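Local coordinates for protein TRAP-type C4-dicarboxylate:H+ symport system substrate-binding component DctP (PDB 4MX6) that probably captures C4-dicarboxylates such as succinate in the periplasm and hands them to a TRAP-type proton symporter for uptake into the cell, at residues Q79-L91 with D94-Y108. Numbering follows the deposited sequence.
Sequences QLFGDNNELAALL and DVQFVAPSLSKFERY
Leu87 CD1 lies 3.7 Å from Tyr108 CE2 and also touches the Phe105 ring, while its other methyl, CD2, meets Val98 CG2 and the Pro100 ring. With CG anti to the carbonyl carbon (chi1 -74°), the isobutyl group reaches off helix 86-91 into the bend that 94-108 makes around it. One turn on, Leu90 continues the apolar seam: its CD1 sits 3.5 Å from Val95 O and its CD2 reaches Val98 CG2. Val95 packs CG1 against the CB atoms of Ala89 and Leu90, and Asp94 N donates to Ala89 O (2.9 Å, 145° at the hydrogen), tying the start of 94-108 back to the helix. Beside this seam, the buried Glu86 carboxylate accepts a hydrogen bond from a water at OE1 (2.7 Å), which in turn takes the N-H of Ala99; OE2 lies 3.4 Å from Pro100 CB.

The charged part of the contact is the salt bridge from Lys104, whose extended chain brings NZ 2.8 Å from Asp83 OD1, on the syn side but 32° out of the carboxylate plane, with a weaker bond to OD2. In this family 7 periplasmic-binding-protein fold, the loop after helix 86-91 carries Lys104 to succinate, which NZ also bonds; Asp83 is thus second-shell, its OD2 held by Phe202 N. With an alanine at Asp83, the ammonium is likely to lose its carboxylate mate and become freer to turn away from the ligand. Around the contact, Gln96 and Phe97 hydrogen-bond through their backbones to strand 37-42; Leu90 of the helix and Val98 of the loop both touch Val249 of strand 243-251; Leu91 and Tyr108 both touch Ile148 of strand 148-158.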
# COMPACT_ATOMS: atom_id res chain seq x y z
N GLN A 79 -4.96 -14.69 -6.36
CA GLN A 79 -5.53 -15.94 -6.87
C GLN A 79 -6.70 -15.69 -7.82
O GLN A 79 -6.98 -16.53 -8.68
CB GLN A 79 -5.95 -16.85 -5.71
CG GLN A 79 -4.78 -17.39 -4.88
CD GLN A 79 -5.23 -17.97 -3.55
OE1 GLN A 79 -6.43 -18.14 -3.30
NE2 GLN A 79 -4.26 -18.27 -2.67
N LEU A 80 -7.40 -14.57 -7.67
CA LEU A 80 -8.48 -14.22 -8.59
C LEU A 80 -8.06 -13.08 -9.53
O LEU A 80 -8.03 -13.27 -10.74
CB LEU A 80 -9.76 -13.86 -7.83
CG LEU A 80 -11.00 -13.67 -8.70
CD1 LEU A 80 -11.39 -14.97 -9.40
CD2 LEU A 80 -12.15 -13.14 -7.86
N PHE A 81 -7.75 -11.92 -8.96
CA PHE A 81 -7.23 -10.78 -9.71
C PHE A 81 -5.95 -10.29 -9.06
O PHE A 81 -5.80 -10.35 -7.83
CB PHE A 81 -8.28 -9.66 -9.82
CG PHE A 81 -9.52 -10.10 -10.52
CD1 PHE A 81 -9.47 -10.46 -11.86
CD2 PHE A 81 -10.72 -10.20 -9.85
CE1 PHE A 81 -10.61 -10.90 -12.51
CE2 PHE A 81 -11.86 -10.63 -10.50
CZ PHE A 81 -11.80 -10.98 -11.83
N GLY A 82 -5.05 -9.77 -9.88
CA GLY A 82 -3.78 -9.25 -9.42
C GLY A 82 -3.67 -7.76 -9.62
O GLY A 82 -4.65 -7.09 -9.96
N ASP A 83 -2.47 -7.23 -9.44
CA ASP A 83 -2.24 -5.78 -9.49
C ASP A 83 -2.74 -5.18 -10.79
O ASP A 83 -3.37 -4.12 -10.79
CB ASP A 83 -0.75 -5.46 -9.41
CG ASP A 83 -0.22 -5.28 -7.99
OD1 ASP A 83 -1.00 -5.31 -7.01
OD2 ASP A 83 1.01 -5.02 -7.89
N ASN A 84 -2.42 -5.81 -11.91
CA ASN A 84 -2.64 -5.14 -13.17
C ASN A 84 -4.09 -5.14 -13.61
O ASN A 84 -4.48 -4.21 -14.31
CB ASN A 84 -1.74 -5.71 -14.27
CG ASN A 84 -0.26 -5.37 -14.05
OD1 ASN A 84 0.10 -4.56 -13.19
ND2 ASN A 84 0.60 -6.01 -14.83
N ASN A 85 -4.90 -6.12 -13.18
CA ASN A 85 -6.29 -6.24 -13.66
C ASN A 85 -7.39 -6.00 -12.62
O ASN A 85 -8.56 -5.98 -12.99
CB ASN A 85 -6.54 -7.58 -14.40
CG ASN A 85 -6.40 -8.81 -13.50
OD1 ASN A 85 -6.23 -8.71 -12.29
ND2 ASN A 85 -6.52 -9.98 -14.11
N GLU A 86 -7.05 -5.78 -11.36
CA GLU A 86 -8.08 -5.74 -10.34
C GLU A 86 -9.04 -4.55 -10.47
O GLU A 86 -10.23 -4.71 -10.21
CB GLU A 86 -7.47 -5.82 -8.94
CG GLU A 86 -6.65 -4.61 -8.52
CD GLU A 86 -6.13 -4.71 -7.09
OE1 GLU A 86 -6.57 -5.59 -6.31
OE2 GLU A 86 -5.25 -3.88 -6.74
N LEU A 87 -8.55 -3.37 -10.86
CA LEU A 87 -9.45 -2.22 -10.95
C LEU A 87 -10.37 -2.36 -12.17
O LEU A 87 -11.56 -2.02 -12.09
CB LEU A 87 -8.68 -0.89 -10.95
CG LEU A 87 -8.11 -0.50 -9.58
CD1 LEU A 87 -7.31 0.79 -9.67
CD2 LEU A 87 -9.19 -0.34 -8.53
N ALA A 88 -9.85 -2.87 -13.28
CA ALA A 88 -10.71 -3.17 -14.42
C ALA A 88 -11.79 -4.18 -14.02
O ALA A 88 -12.97 -4.01 -14.35
CB ALA A 88 -9.90 -3.68 -15.59
N ALA A 89 -11.40 -5.22 -13.28
CA ALA A 89 -12.36 -6.22 -12.81
C ALA A 89 -13.43 -5.60 -11.90
O ALA A 89 -14.62 -5.93 -12.01
CB ALA A 89 -11.64 -7.34 -12.10
N LEU A 90 -13.02 -4.71 -11.01
CA LEU A 90 -13.94 -4.01 -10.13
C LEU A 90 -15.01 -3.27 -10.94
O LEU A 90 -16.22 -3.38 -10.67
CB LEU A 90 -13.18 -3.01 -9.26
CG LEU A 90 -14.05 -2.28 -8.25
CD1 LEU A 90 -14.48 -3.19 -7.11
CD2 LEU A 90 -13.30 -1.07 -7.74
N LEU A 91 -14.57 -2.52 -11.95
CA LEU A 91 -15.50 -1.71 -12.74
C LEU A 91 -16.42 -2.55 -13.62
O LEU A 91 -17.52 -2.12 -13.95
CB LEU A 91 -14.75 -0.65 -13.55
CG LEU A 91 -14.16 0.45 -12.65
CD1 LEU A 91 -13.19 1.33 -13.41
CD2 LEU A 91 -15.27 1.30 -12.02
N ASP A 94 -16.83 -7.80 -11.79
CA ASP A 94 -16.32 -9.16 -11.61
C ASP A 94 -15.75 -9.36 -10.20
O ASP A 94 -15.48 -10.49 -9.80
CB ASP A 94 -15.25 -9.46 -12.65
CG ASP A 94 -15.83 -9.73 -14.02
OD1 ASP A 94 -17.02 -10.12 -14.11
OD2 ASP A 94 -15.07 -9.59 -15.01
N VAL A 95 -15.58 -8.26 -9.46
CA VAL A 95 -15.21 -8.29 -8.05
C VAL A 95 -15.90 -7.06 -7.45
O VAL A 95 -16.12 -6.09 -8.16
CB VAL A 95 -13.65 -8.30 -7.86
CG1 VAL A 95 -13.00 -7.03 -8.39
CG2 VAL A 95 -13.27 -8.53 -6.42
N GLN A 96 -16.24 -7.12 -6.17
CA GLN A 96 -17.03 -6.07 -5.53
C GLN A 96 -16.21 -5.17 -4.59
O GLN A 96 -16.55 -4.01 -4.41
CB GLN A 96 -18.22 -6.69 -4.78
CG GLN A 96 -19.32 -7.17 -5.71
CD GLN A 96 -18.91 -8.36 -6.56
OE1 GLN A 96 -18.47 -9.40 -6.05
NE2 GLN A 96 -19.07 -8.23 -7.87
N PHE A 97 -15.14 -5.71 -4.00
CA PHE A 97 -14.23 -4.93 -3.16
C PHE A 97 -12.79 -5.29 -3.49
O PHE A 97 -12.47 -6.46 -3.63
CB PHE A 97 -14.48 -5.17 -1.66
CG PHE A 97 -15.83 -4.71 -1.20
CD1 PHE A 97 -16.06 -3.41 -0.80
CD2 PHE A 97 -16.90 -5.59 -1.20
CE1 PHE A 97 -17.34 -3.00 -0.40
CE2 PHE A 97 -18.17 -5.18 -0.81
CZ PHE A 97 -18.37 -3.89 -0.42
N VAL A 98 -11.96 -4.26 -3.60
CA VAL A 98 -10.51 -4.42 -3.66
C VAL A 98 -9.90 -3.34 -2.76
O VAL A 98 -10.60 -2.41 -2.33
CB VAL A 98 -9.97 -4.33 -5.11
CG1 VAL A 98 -10.47 -5.52 -5.93
CG2 VAL A 98 -10.34 -3.01 -5.78
N ALA A 99 -8.62 -3.47 -2.45
CA ALA A 99 -7.95 -2.51 -1.57
C ALA A 99 -6.50 -2.31 -2.04
O ALA A 99 -5.54 -2.72 -1.37
CB ALA A 99 -8.03 -2.94 -0.11
N PRO A 100 -6.34 -1.68 -3.21
CA PRO A 100 -4.99 -1.45 -3.74
C PRO A 100 -4.21 -0.45 -2.92
O PRO A 100 -4.78 0.47 -2.32
CB PRO A 100 -5.25 -0.86 -5.14
CG PRO A 100 -6.73 -1.09 -5.42
CD PRO A 100 -7.37 -1.07 -4.07
N SER A 101 -2.90 -0.59 -2.98
CA SER A 101 -2.01 0.47 -2.56
C SER A 101 -2.46 1.80 -3.18
O SER A 101 -2.83 1.86 -4.35
CB SER A 101 -0.61 0.17 -3.06
OG SER A 101 0.23 1.29 -2.85
N LEU A 102 -2.31 2.87 -2.40
CA LEU A 102 -2.58 4.22 -2.86
C LEU A 102 -1.73 4.58 -4.08
O LEU A 102 -2.08 5.53 -4.79
CB LEU A 102 -2.36 5.22 -1.71
CG LEU A 102 -3.35 5.02 -0.55
CD1 LEU A 102 -2.88 5.70 0.71
CD2 LEU A 102 -4.74 5.53 -0.92
N SER A 103 -0.62 3.87 -4.30
CA SER A 103 0.27 4.08 -5.43
C SER A 103 -0.29 3.62 -6.77
O SER A 103 0.29 3.90 -7.81
CB SER A 103 1.57 3.30 -5.22
OG SER A 103 2.08 3.46 -3.91
N LYS A 104 -1.40 2.88 -6.76
CA LYS A 104 -1.82 2.12 -7.94
C LYS A 104 -3.05 2.68 -8.64
O LYS A 104 -3.75 1.97 -9.35
CB LYS A 104 -2.01 0.63 -7.56
CG LYS A 104 -0.69 -0.06 -7.17
CD LYS A 104 -0.88 -1.47 -6.66
CE LYS A 104 0.46 -2.06 -6.21
NZ LYS A 104 0.30 -3.35 -5.50
N PHE A 105 -3.32 3.97 -8.43
CA PHE A 105 -4.54 4.59 -8.93
C PHE A 105 -4.34 5.60 -10.07
O PHE A 105 -5.30 6.27 -10.46
CB PHE A 105 -5.28 5.27 -7.77
CG PHE A 105 -5.94 4.30 -6.82
CD1 PHE A 105 -7.15 3.71 -7.15
CD2 PHE A 105 -5.38 3.99 -5.60
CE1 PHE A 105 -7.78 2.83 -6.28
CE2 PHE A 105 -6.01 3.11 -4.72
CZ PHE A 105 -7.22 2.55 -5.07
N GLU A 106 -3.13 5.70 -10.62
CA GLU A 106 -2.82 6.75 -11.59
C GLU A 106 -3.66 6.74 -12.86
O GLU A 106 -3.79 7.77 -13.52
CB GLU A 106 -1.32 6.74 -11.96
CG GLU A 106 -0.45 7.22 -10.81
CD GLU A 106 1.05 7.18 -11.08
OE1 GLU A 106 1.46 6.63 -12.12
OE2 GLU A 106 1.84 7.68 -10.22
N ARG A 107 -4.21 5.59 -13.23
CA ARG A 107 -5.07 5.56 -14.40
C ARG A 107 -6.39 6.27 -14.16
O ARG A 107 -7.08 6.61 -15.11
CB ARG A 107 -5.35 4.14 -14.87
CG ARG A 107 -6.22 4.15 -16.11
CD ARG A 107 -6.31 2.80 -16.75
NE ARG A 107 -6.84 1.83 -15.80
CZ ARG A 107 -6.83 0.52 -16.00
NH1 ARG A 107 -6.32 0.02 -17.11
NH2 ARG A 107 -7.34 -0.28 -15.07
N TYR A 108 -6.74 6.48 -12.90
CA TYR A 108 -8.05 7.03 -12.54
C TYR A 108 -7.99 8.42 -11.91
O TYR A 108 -8.94 9.20 -12.03
CB TYR A 108 -8.80 6.04 -11.63
CG TYR A 108 -9.03 4.73 -12.33
CD1 TYR A 108 -10.08 4.57 -13.23
CD2 TYR A 108 -8.20 3.65 -12.12
CE1 TYR A 108 -10.28 3.38 -13.90
CE2 TYR A 108 -8.39 2.46 -12.78
CZ TYR A 108 -9.43 2.32 -13.66
OH TYR A 108 -9.61 1.11 -14.32
O HOH W 1 -7.11 -5.62 -3.69